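Local coordinates for putative ring-cleaving dioxygenase mhqO (Bacillus subtilis subsp. subtilis, PDB 3OAJ), which is a putative iron-dependent extradiol dioxygenase that may cleave the rings of aromatic compounds and so contribute to their degradation, at residues His10-Ile15 and His217-Arg222; Asn253-Arg258 and Phe265-Asp270. One frame throughout, in Å; residues are numbered along the deposited sequence.

Contact 1: His10-Ile15 and His217-Arg222; sequences HHITAI and HHIAWR. With ZN (zinc ion), chain C; SO4 (sulfate ion), chain D.
His11 and Ala220 meet with the alanine methyl lying over one face of the imidazole, Ala220 CB standing 3.5 Å from the centroid of the His11 ring. Followed outward from CB, His11 turns at once: CG sits between backbone N and carbonyl carbon (chi1 63°), which swings the ring toward the neighbouring strand, over Ala220. CE1 and ND1 lie closest to the methyl, CG farther off; CD2 is turned to the sulfate. ND1 gives a straight bond of 2.8 Å to ND1 of His10, in the plane of the His11 ring though tilted from that of His10, and NE2 binds the zinc ion at 2.1 Å. The bond at ND1 fixes the rotation of the ring and leaves NE2 directed at the metal. His218 matches it in first torsion (64°), in the carbon over one face, here Thr13 CB, and in the metal bond, NE2 to zinc at 2.3 Å. The two rings meet rim to rim, planes 80° apart. Thr13 OG1 donates to sulfate O3 (2.7 Å), an oxygen that also ligates the metal. On the opposite face of the sheet, Ile12 and Ile219 lie side by side. Classic beta bulges place His10 and His11 opposite Ala220, His217 and His218 opposite Thr13. Completed by Glu266, this is the facial triad characteristic of extradiol dioxygenases of the vicinal oxygen chelate superfamily; it holds zinc here and is predicted to hold iron(II).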
# COMPACT_ATOMS: atom_id res chain seq x y z
N HIS A 10 0.30 0.15 -7.33
CA HIS A 10 1.68 0.60 -7.21
C HIS A 10 2.07 0.59 -5.73
O HIS A 10 3.01 -0.09 -5.34
CB HIS A 10 1.85 2.00 -7.85
CG HIS A 10 3.26 2.48 -7.90
ND1 HIS A 10 3.91 2.98 -6.79
CD2 HIS A 10 4.14 2.58 -8.93
CE1 HIS A 10 5.14 3.34 -7.13
NE2 HIS A 10 5.29 3.13 -8.43
N HIS A 11 1.36 1.37 -4.92
CA HIS A 11 1.59 1.38 -3.48
C HIS A 11 0.31 1.80 -2.78
O HIS A 11 -0.64 2.26 -3.43
CB HIS A 11 2.74 2.34 -3.08
CG HIS A 11 2.48 3.78 -3.40
ND1 HIS A 11 2.80 4.35 -4.62
CD2 HIS A 11 1.97 4.79 -2.64
CE1 HIS A 11 2.50 5.63 -4.59
NE2 HIS A 11 1.99 5.93 -3.41
N ILE A 12 0.27 1.60 -1.47
CA ILE A 12 -0.79 2.10 -0.62
C ILE A 12 -0.12 2.90 0.49
O ILE A 12 0.94 2.55 0.99
CB ILE A 12 -1.59 0.89 -0.03
CG1 ILE A 12 -2.43 0.24 -1.13
CG2 ILE A 12 -2.47 1.30 1.13
CD1 ILE A 12 -2.93 -1.16 -0.80
N THR A 13 -0.78 3.98 0.90
CA THR A 13 -0.21 4.89 1.87
C THR A 13 -1.18 5.09 3.03
O THR A 13 -2.37 5.34 2.83
CB THR A 13 0.14 6.24 1.21
OG1 THR A 13 1.17 5.99 0.25
CG2 THR A 13 0.59 7.31 2.24
N ALA A 14 -0.62 4.95 4.23
CA ALA A 14 -1.41 5.04 5.45
C ALA A 14 -0.79 5.95 6.50
O ALA A 14 0.43 6.10 6.56
CB ALA A 14 -1.59 3.65 6.05
N ILE A 15 -1.64 6.55 7.32
CA ILE A 15 -1.19 7.32 8.47
C ILE A 15 -1.22 6.36 9.66
O ILE A 15 -2.21 5.66 9.87
CB ILE A 15 -2.07 8.56 8.73
CG1 ILE A 15 -1.99 9.52 7.54
CG2 ILE A 15 -1.62 9.25 10.00
CD1 ILE A 15 -2.87 10.78 7.66
N HIS A 217 -4.76 6.24 3.69
CA HIS A 217 -4.91 7.60 3.15
C HIS A 217 -5.30 7.57 1.67
O HIS A 217 -6.18 8.31 1.23
CB HIS A 217 -3.62 8.42 3.34
CG HIS A 217 -3.75 9.84 2.91
ND1 HIS A 217 -4.08 10.86 3.78
CD2 HIS A 217 -3.62 10.42 1.69
CE1 HIS A 217 -4.14 12.00 3.12
NE2 HIS A 217 -3.86 11.76 1.85
N HIS A 218 -4.61 6.73 0.90
CA HIS A 218 -4.92 6.58 -0.52
C HIS A 218 -4.33 5.32 -1.12
O HIS A 218 -3.47 4.66 -0.50
CB HIS A 218 -4.47 7.82 -1.31
CG HIS A 218 -2.98 8.05 -1.31
ND1 HIS A 218 -2.36 8.87 -0.38
CD2 HIS A 218 -2.00 7.62 -2.14
CE1 HIS A 218 -1.07 8.93 -0.64
NE2 HIS A 218 -0.82 8.17 -1.69
N ILE A 219 -4.81 4.98 -2.31
CA ILE A 219 -4.30 3.85 -3.05
C ILE A 219 -3.78 4.30 -4.41
O ILE A 219 -4.47 5.02 -5.13
CB ILE A 219 -5.38 2.72 -3.15
CG1 ILE A 219 -4.84 1.50 -3.94
CG2 ILE A 219 -6.70 3.23 -3.75
CD1 ILE A 219 -5.58 0.19 -3.65
N ALA A 220 -2.56 3.87 -4.75
CA ALA A 220 -1.95 4.25 -6.02
C ALA A 220 -1.94 3.07 -6.99
O ALA A 220 -1.60 1.93 -6.62
CB ALA A 220 -0.54 4.75 -5.80
N TRP A 221 -2.33 3.38 -8.22
CA TRP A 221 -2.31 2.44 -9.33
C TRP A 221 -1.12 2.72 -10.23
O TRP A 221 -0.67 3.85 -10.35
CB TRP A 221 -3.62 2.59 -10.11
CG TRP A 221 -4.81 2.47 -9.20
CD1 TRP A 221 -5.49 3.50 -8.62
CD2 TRP A 221 -5.42 1.27 -8.72
NE1 TRP A 221 -6.48 3.01 -7.81
CE2 TRP A 221 -6.47 1.65 -7.87
CE3 TRP A 221 -5.18 -0.10 -8.94
CZ2 TRP A 221 -7.28 0.72 -7.22
CZ3 TRP A 221 -6.00 -1.02 -8.29
CH2 TRP A 221 -7.05 -0.60 -7.47
N ARG A 222 -0.61 1.68 -10.86
CA ARG A 222 0.58 1.76 -11.71
C ARG A 222 0.35 2.38 -13.08
O ARG A 222 -0.65 2.12 -13.73
CB ARG A 222 1.17 0.36 -11.91
CG ARG A 222 1.72 -0.23 -10.62
CD ARG A 222 2.02 -1.70 -10.74
NE ARG A 222 3.07 -1.95 -11.71
CZ ARG A 222 3.45 -3.16 -12.10
NH1 ARG A 222 2.88 -4.24 -11.59
NH2 ARG A 222 4.41 -3.27 -12.99
ZN ZN C . 0.94 7.72 -3.08
S SO4 D . 2.48 9.29 -1.93
O1 SO4 D . 1.49 10.35 -1.79
O2 SO4 D . 3.79 9.67 -1.42
O3 SO4 D . 2.05 8.06 -1.26
O4 SO4 D . 2.66 9.05 -3.36

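Contact 2: Asn253-Arg258 and Phe265-Asp270. With ZN (zinc ion), chain C; SO4 (sulfate ion), chain D.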
# COMPACT_ATOMS: atom_id res chain seq x y z
N ASN A 253 6.75 9.53 -10.18
CA ASN A 253 5.90 10.71 -10.36
C ASN A 253 4.46 10.30 -10.04
O ASN A 253 4.09 9.14 -10.25
CB ASN A 253 6.02 11.26 -11.78
CG ASN A 253 7.39 11.84 -12.08
OD1 ASN A 253 8.04 12.41 -11.19
ND2 ASN A 253 7.87 11.67 -13.31
N ALA A 254 3.69 11.24 -9.51
CA ALA A 254 2.33 11.00 -9.02
C ALA A 254 1.31 11.99 -9.55
O ALA A 254 1.60 13.17 -9.69
CB ALA A 254 2.33 11.07 -7.50
N ILE A 255 0.11 11.49 -9.86
CA ILE A 255 -1.09 12.31 -9.99
C ILE A 255 -2.15 11.72 -9.08
O ILE A 255 -2.17 10.51 -8.83
CB ILE A 255 -1.62 12.40 -11.44
CG1 ILE A 255 -1.93 11.01 -12.02
CG2 ILE A 255 -0.59 13.11 -12.32
CD1 ILE A 255 -2.53 11.03 -13.43
N TYR A 256 -3.03 12.58 -8.59
CA TYR A 256 -4.09 12.18 -7.64
C TYR A 256 -5.47 12.61 -8.12
O TYR A 256 -5.64 13.69 -8.70
CB TYR A 256 -3.85 12.81 -6.25
CG TYR A 256 -2.47 12.55 -5.67
CD1 TYR A 256 -2.25 11.49 -4.79
CD2 TYR A 256 -1.38 13.36 -6.01
CE1 TYR A 256 -0.97 11.25 -4.25
CE2 TYR A 256 -0.11 13.13 -5.49
CZ TYR A 256 0.09 12.07 -4.62
OH TYR A 256 1.36 11.85 -4.10
N PHE A 257 -6.46 11.78 -7.84
CA PHE A 257 -7.86 12.15 -8.08
C PHE A 257 -8.76 11.44 -7.09
O PHE A 257 -8.58 10.23 -6.84
CB PHE A 257 -8.29 11.87 -9.53
CG PHE A 257 -8.32 10.42 -9.93
CD1 PHE A 257 -7.14 9.74 -10.25
CD2 PHE A 257 -9.54 9.74 -10.07
CE1 PHE A 257 -7.17 8.39 -10.66
CE2 PHE A 257 -9.58 8.40 -10.49
CZ PHE A 257 -8.40 7.74 -10.79
N ARG A 258 -9.70 12.19 -6.52
CA ARG A 258 -10.69 11.57 -5.65
C ARG A 258 -11.81 11.02 -6.49
O ARG A 258 -12.38 11.73 -7.34
CB ARG A 258 -11.23 12.57 -4.61
CG ARG A 258 -11.94 11.82 -3.47
CD ARG A 258 -12.05 12.63 -2.23
NE ARG A 258 -10.77 12.99 -1.65
CZ ARG A 258 -10.13 12.31 -0.70
NH1 ARG A 258 -10.62 11.16 -0.23
NH2 ARG A 258 -8.99 12.79 -0.21
N PHE A 265 -7.59 8.20 -5.07
CA PHE A 265 -6.78 7.35 -5.94
C PHE A 265 -5.56 8.13 -6.41
O PHE A 265 -5.55 9.37 -6.45
CB PHE A 265 -7.60 6.98 -7.19
CG PHE A 265 -8.49 5.75 -7.03
CD1 PHE A 265 -8.83 5.23 -5.78
CD2 PHE A 265 -9.04 5.15 -8.17
CE1 PHE A 265 -9.66 4.13 -5.67
CE2 PHE A 265 -9.87 4.01 -8.07
CZ PHE A 265 -10.18 3.51 -6.81
N GLU A 266 -4.54 7.39 -6.83
CA GLU A 266 -3.33 8.00 -7.35
C GLU A 266 -2.90 7.15 -8.54
O GLU A 266 -3.17 5.95 -8.56
CB GLU A 266 -2.25 7.99 -6.26
CG GLU A 266 -0.82 8.37 -6.73
CD GLU A 266 0.20 8.27 -5.62
OE1 GLU A 266 -0.16 7.91 -4.48
OE2 GLU A 266 1.39 8.54 -5.90
N ILE A 267 -2.29 7.77 -9.54
CA ILE A 267 -1.54 7.02 -10.56
C ILE A 267 -0.07 7.38 -10.34
O ILE A 267 0.29 8.55 -10.37
CB ILE A 267 -1.97 7.36 -12.01
CG1 ILE A 267 -3.50 7.31 -12.18
CG2 ILE A 267 -1.17 6.49 -13.04
CD1 ILE A 267 -4.13 5.98 -11.96
N ALA A 268 0.75 6.35 -10.13
CA ALA A 268 2.18 6.49 -9.89
C ALA A 268 2.96 5.71 -10.93
O ALA A 268 2.60 4.58 -11.28
CB ALA A 268 2.53 5.97 -8.51
N THR A 269 4.04 6.31 -11.41
CA THR A 269 4.86 5.66 -12.40
C THR A 269 5.70 4.54 -11.80
O THR A 269 6.24 4.69 -10.68
CB THR A 269 5.81 6.66 -13.09
OG1 THR A 269 6.67 7.27 -12.12
CG2 THR A 269 5.05 7.73 -13.87
N ASP A 270 5.85 3.44 -12.53
CA ASP A 270 6.74 2.37 -12.06
C ASP A 270 8.18 2.87 -11.84
O ASP A 270 8.74 2.65 -10.77
CB ASP A 270 6.72 1.13 -12.99
CG ASP A 270 5.44 0.31 -12.86
OD1 ASP A 270 4.64 0.55 -11.92
OD2 ASP A 270 5.21 -0.57 -13.72
ZN ZN C . 0.94 7.72 -3.08
S SO4 D . 2.48 9.29 -1.93
O1 SO4 D . 1.49 10.35 -1.79
O2 SO4 D . 3.79 9.67 -1.42
O3 SO4 D . 2.05 8.06 -1.26
O4 SO4 D . 2.66 9.05 -3.36
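Tyr256 lies alongside Glu266, both side chains pointing the same way from a non-hydrogen-bonded pair, and the CD1-CE1 side of its ring lies along the glutamate chain: CD1 runs past CB and CG, while Tyr256 CE1 comes within 3.4 Å of Glu266 OE1. Ring and carboxylate planes are 37° apart, a skewed overlap and not a stack. Glu266 is fully extended, CG anti to the backbone N (chi1 170°), and this reach carries OE1 to the zinc ion at 1.8 Å; OE2 stays 3.0 Å from the metal, so one oxygen does the binding. The methyl of Ala254 packs against that second oxygen. Beyond the ring, Tyr256 OH donates to sulfate O1 (2.8 Å), so the hairpin holds the sulfate, probably a guest from the crystallisation liquor, through the phenol as well as through the metal; Arg249 also bonds the phenol oxygen. The segments are the two arms of a beta hairpin at one side of the mixed sheet of the vicinal oxygen chelate fold, and Glu266 supplies the carboxylate ligand beside His11 and His218. On the other face the packing is apolar. Phe265 CB sits over the face of the Phe257 ring, 3.9 Å from its centroid, and the edge of the Phe265 ring is turned toward the same ring in an offset edge-to-face pair with planes at 79°. Ile267 CD1 reaches the edge of the Phe257 ring, and Ile255 CG1 lies against Ile267 CB at 3.7 Å. Helix 226-238 backs this face, touching Ile255 and Phe257. Near the open end of the hairpin, Asn253 N donates to Thr269 OG1 at 3.0 Å, where a side-chain oxygen takes the place of a backbone acceptor; the same hydroxyl is hydrogen-bonded to Pro271 O.

How the contacts relate
Contacts 1 and 2 lie in the same mixed sheet, their centres about 9 Å apart, and are joined through strands 215-223 and 264-269, which run side by side and in parallel: Trp221 N probably bonds Glu266 O and Ala268 N probably bonds Trp221 O. Across this part of the sheet the order is 9-16, 215-223, 264-269, 253-258. Along the chain they come in series, the long-range pairing of contact 1 closing before the short hairpin of contact 2 opens. Contact 1 unites strands from the two VOC modules, whereas contact 2 lies wholly within the second. Arg222 and Asp270 add a salt bridge between them. Together they assemble one metal centre from three separate strands.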